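Local atomic coordinates of putative succinylglutamate desuccinylase / aspartoacylase (Shewanella amazonensis, PDB entry 3FMC), a protein that is probably a zinc-dependent hydrolase of the succinylglutamate desuccinylase/aspartoacylase family, acting on ester bonds. Residues L126-L134 and F215-E223. Sequence-based numbering, arbitrary orientation.
Sequences LITAFRATL and FVPWWTLAE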
loop_
_atom_site.group_PDB
_atom_site.type_symbol
_atom_site.label_atom_id
_atom_site.label_comp_id
_atom_site.label_asym_id
_atom_site.label_seq_id
_atom_site.Cartn_x
_atom_site.Cartn_y
_atom_site.Cartn_z
ATOM N N LEU C 126 32.832 12.921 34.553
ATOM C CA LEU C 126 31.954 11.748 34.563
ATOM C C LEU C 126 30.927 11.877 33.406
ATOM O O LEU C 126 30.710 10.938 32.649
ATOM C CB LEU C 126 31.273 11.598 35.925
ATOM C CG LEU C 126 30.440 10.343 36.216
ATOM C CD1 LEU C 126 30.316 10.119 37.736
ATOM C CD2 LEU C 126 29.065 10.431 35.562
ATOM N N ILE C 127 30.379 13.071 33.249
ATOM C CA ILE C 127 29.377 13.391 32.220
ATOM C C ILE C 127 29.964 13.256 30.815
ATOM O O ILE C 127 29.346 12.681 29.914
ATOM C CB ILE C 127 28.757 14.812 32.470
ATOM C CG1 ILE C 127 27.948 14.797 33.763
ATOM C CG2 ILE C 127 27.852 15.287 31.286
ATOM C CD1 ILE C 127 27.563 16.221 34.207
ATOM N N THR C 128 31.156 13.782 30.620
ATOM C CA THR C 128 31.834 13.668 29.337
ATOM C C THR C 128 32.076 12.195 29.008
ATOM O O THR C 128 31.890 11.765 27.868
ATOM C CB THR C 128 33.162 14.482 29.368
ATOM O OG1 THR C 128 32.834 15.864 29.521
ATOM C CG2 THR C 128 33.982 14.291 28.096
ATOM N N ALA C 129 32.467 11.421 30.013
ATOM C CA ALA C 129 32.747 9.997 29.819
ATOM C C ALA C 129 31.471 9.229 29.443
ATOM O O ALA C 129 31.503 8.316 28.606
ATOM C CB ALA C 129 33.367 9.406 31.078
ATOM N N PHE C 130 30.354 9.590 30.079
ATOM C CA PHE C 130 29.085 8.911 29.858
ATOM C C PHE C 130 28.611 9.167 28.442
ATOM O O PHE C 130 28.194 8.225 27.767
ATOM C CB PHE C 130 28.023 9.330 30.883
ATOM C CG PHE C 130 26.822 8.428 30.930
ATOM C CD1 PHE C 130 26.909 7.151 31.461
ATOM C CD2 PHE C 130 25.580 8.870 30.484
ATOM C CE1 PHE C 130 25.795 6.326 31.525
ATOM C CE2 PHE C 130 24.486 8.070 30.569
ATOM C CZ PHE C 130 24.598 6.781 31.088
ATOM N N ARG C 131 28.705 10.415 28.013
ATOM C CA ARG C 131 28.326 10.810 26.684
ATOM C C ARG C 131 29.149 10.028 25.674
ATOM O O ARG C 131 28.616 9.549 24.690
ATOM C CB ARG C 131 28.538 12.299 26.454
ATOM C CG ARG C 131 27.950 12.786 25.122
ATOM C CD ARG C 131 27.959 14.287 24.949
ATOM N NE ARG C 131 27.788 14.973 26.219
ATOM C CZ ARG C 131 26.645 15.347 26.797
ATOM N NH1 ARG C 131 25.461 15.150 26.240
ATOM N NH2 ARG C 131 26.712 15.945 27.978
ATOM N N ALA C 132 30.449 9.907 25.924
ATOM C CA ALA C 132 31.335 9.188 25.017
ATOM C C ALA C 132 30.941 7.727 24.916
ATOM O O ALA C 132 30.972 7.155 23.821
ATOM C CB ALA C 132 32.826 9.357 25.449
ATOM N N THR C 133 30.548 7.123 26.038
ATOM C CA THR C 133 30.104 5.743 26.064
ATOM C C THR C 133 28.844 5.571 25.214
ATOM O O THR C 133 28.729 4.615 24.456
ATOM C CB THR C 133 29.824 5.267 27.498
ATOM O OG1 THR C 133 31.069 5.163 28.206
ATOM C CG2 THR C 133 29.079 3.888 27.536
ATOM N N LEU C 134 27.901 6.493 25.354
ATOM C CA LEU C 134 26.654 6.421 24.570
ATOM C C LEU C 134 26.933 6.526 23.060
ATOM O O LEU C 134 26.342 5.782 22.287
ATOM C CB LEU C 134 25.672 7.516 24.993
ATOM C CG LEU C 134 25.243 7.538 26.464
ATOM C CD1 LEU C 134 24.160 8.655 26.616
ATOM C CD2 LEU C 134 24.732 6.197 26.983
ATOM N N PHE C 215 16.909 10.378 26.820
ATOM C CA PHE C 215 16.935 10.682 28.259
ATOM C C PHE C 215 17.062 9.488 29.176
ATOM O O PHE C 215 17.566 9.635 30.304
ATOM C CB PHE C 215 15.749 11.585 28.694
ATOM C CG PHE C 215 14.384 10.910 28.634
ATOM C CD1 PHE C 215 14.059 9.858 29.463
ATOM C CD2 PHE C 215 13.383 11.443 27.837
ATOM C CE1 PHE C 215 12.793 9.290 29.423
ATOM C CE2 PHE C 215 12.108 10.892 27.805
ATOM C CZ PHE C 215 11.822 9.800 28.586
ATOM N N VAL C 216 16.622 8.305 28.757
ATOM C CA VAL C 216 16.682 7.191 29.706
ATOM C C VAL C 216 18.092 6.943 30.256
ATOM O O VAL C 216 18.232 6.698 31.479
ATOM C CB VAL C 216 16.007 5.878 29.166
ATOM C CG1 VAL C 216 16.335 4.684 30.035
ATOM C CG2 VAL C 216 14.497 6.053 29.081
ATOM N N PRO C 217 19.141 6.953 29.402
ATOM C CA PRO C 217 20.427 6.629 30.050
ATOM C C PRO C 217 20.809 7.628 31.141
ATOM O O PRO C 217 21.326 7.250 32.209
ATOM C CB PRO C 217 21.457 6.701 28.895
ATOM C CG PRO C 217 20.653 6.593 27.632
ATOM C CD PRO C 217 19.296 7.167 27.945
ATOM N N TRP C 218 20.559 8.892 30.853
ATOM C CA TRP C 218 20.892 9.986 31.806
ATOM C C TRP C 218 20.047 10.019 33.067
ATOM O O TRP C 218 20.565 10.394 34.154
ATOM C CB TRP C 218 20.843 11.317 31.123
ATOM C CG TRP C 218 21.806 11.446 29.995
ATOM C CD1 TRP C 218 21.536 11.296 28.680
ATOM C CD2 TRP C 218 23.198 11.815 30.081
ATOM N NE1 TRP C 218 22.677 11.509 27.933
ATOM C CE2 TRP C 218 23.706 11.836 28.763
ATOM C CE3 TRP C 218 24.064 12.110 31.145
ATOM C CZ2 TRP C 218 25.044 12.166 28.470
ATOM C CZ3 TRP C 218 25.408 12.410 30.851
ATOM C CH2 TRP C 218 25.873 12.449 29.527
ATOM N N TRP C 219 18.757 9.674 32.924
ATOM C CA TRP C 219 17.821 9.678 34.049
ATOM C C TRP C 219 18.202 8.515 34.947
ATOM O O TRP C 219 18.254 8.647 36.174
ATOM C CB TRP C 219 16.397 9.474 33.557
ATOM C CG TRP C 219 15.295 9.884 34.504
ATOM C CD1 TRP C 219 15.389 10.103 35.862
ATOM C CD2 TRP C 219 13.922 10.084 34.161
ATOM N NE1 TRP C 219 14.167 10.431 36.372
ATOM C CE2 TRP C 219 13.241 10.428 35.354
ATOM C CE3 TRP C 219 13.194 10.005 32.960
ATOM C CZ2 TRP C 219 11.872 10.711 35.373
ATOM C CZ3 TRP C 219 11.840 10.274 32.992
ATOM C CH2 TRP C 219 11.196 10.616 34.196
ATOM N N THR C 220 18.453 7.354 34.336
ATOM C CA THR C 220 18.884 6.179 35.084
ATOM C C THR C 220 20.217 6.432 35.821
ATOM O O THR C 220 20.375 6.003 36.958
ATOM C CB THR C 220 19.009 4.976 34.143
ATOM O OG1 THR C 220 17.714 4.715 33.569
ATOM C CG2 THR C 220 19.493 3.770 34.902
ATOM N N LEU C 221 21.158 7.105 35.165
ATOM C CA LEU C 221 22.437 7.451 35.764
ATOM C C LEU C 221 22.224 8.374 36.984
ATOM O O LEU C 221 22.874 8.188 37.994
ATOM C CB LEU C 221 23.341 8.196 34.759
ATOM C CG LEU C 221 24.702 8.684 35.272
ATOM C CD1 LEU C 221 25.579 7.464 35.557
ATOM C CD2 LEU C 221 25.375 9.609 34.275
ATOM N N ALA C 222 21.321 9.343 36.860
ATOM C CA ALA C 222 21.022 10.289 37.948
ATOM C C ALA C 222 20.432 9.515 39.120
ATOM O O ALA C 222 20.774 9.790 40.293
ATOM C CB ALA C 222 20.049 11.364 37.464
ATOM N N GLU C 223 19.587 8.536 38.808
ATOM C CA GLU C 223 18.958 7.653 39.828
ATOM C C GLU C 223 20.003 6.857 40.570
ATOM O O GLU C 223 19.985 6.756 41.804
ATOM C CB GLU C 223 17.947 6.675 39.174
ATOM C CG GLU C 223 16.675 7.336 38.658
ATOM C CD GLU C 223 15.741 6.369 37.916
ATOM O OE1 GLU C 223 16.146 5.210 37.602
ATOM O OE2 GLU C 223 14.592 6.799 37.637
#
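Trp218 is the main bump of this interface: its indole fits as a knob into the hole formed by Ile127, Phe130, Arg131 and Leu134. CG lies anti to the carbonyl carbon, beside the backbone N, which carries the six-membered ring toward helix 123-142; the axes of the two segments come within 11.5 Å. Each wall of the hollow meets the indole differently. Phe130 turns its edge onto one indole face in a T-shaped pair, the centroids of the Phe130 ring and the six-membered ring of Trp218 4.8 Å apart and the planes at 71°. At the indole's rim, CH2 of Trp218 comes 3.5 Å from Ile127 O, close to the ring plane, while Ile127 CG2 packs beside CZ3. Arg131, its chain bent at chi3, lays a face of its guanidinium near Trp218 CZ2, the two planes 29° apart; His163 O takes a hydrogen bond from its NH1. Leu134 CD1 lies obliquely against the pyrrole end, 3.5 Å from Trp218 NE1. Replacing Trp218 by an alanine would probably open a gap between the helices and leave the edge of Phe130 without its aromatic face.

Phe130 also packs on Pro217 and Leu221. Leu221 CD2 sits over the centre of its ring, 3.8 Å from the centroid in a CH-pi contact, and Pro217 CB meets Phe130 CE2 at 3.7 Å. Trp114 of helix 111-118 adds another edge-to-face partner to Phe130. With N-to-C directions 141° apart and no hydrogen bond across, this is knobs-into-holes packing of Trp218 between helices 123-142 and 210-227, in a catalytic domain consistent with the zinc-exopeptidase clan.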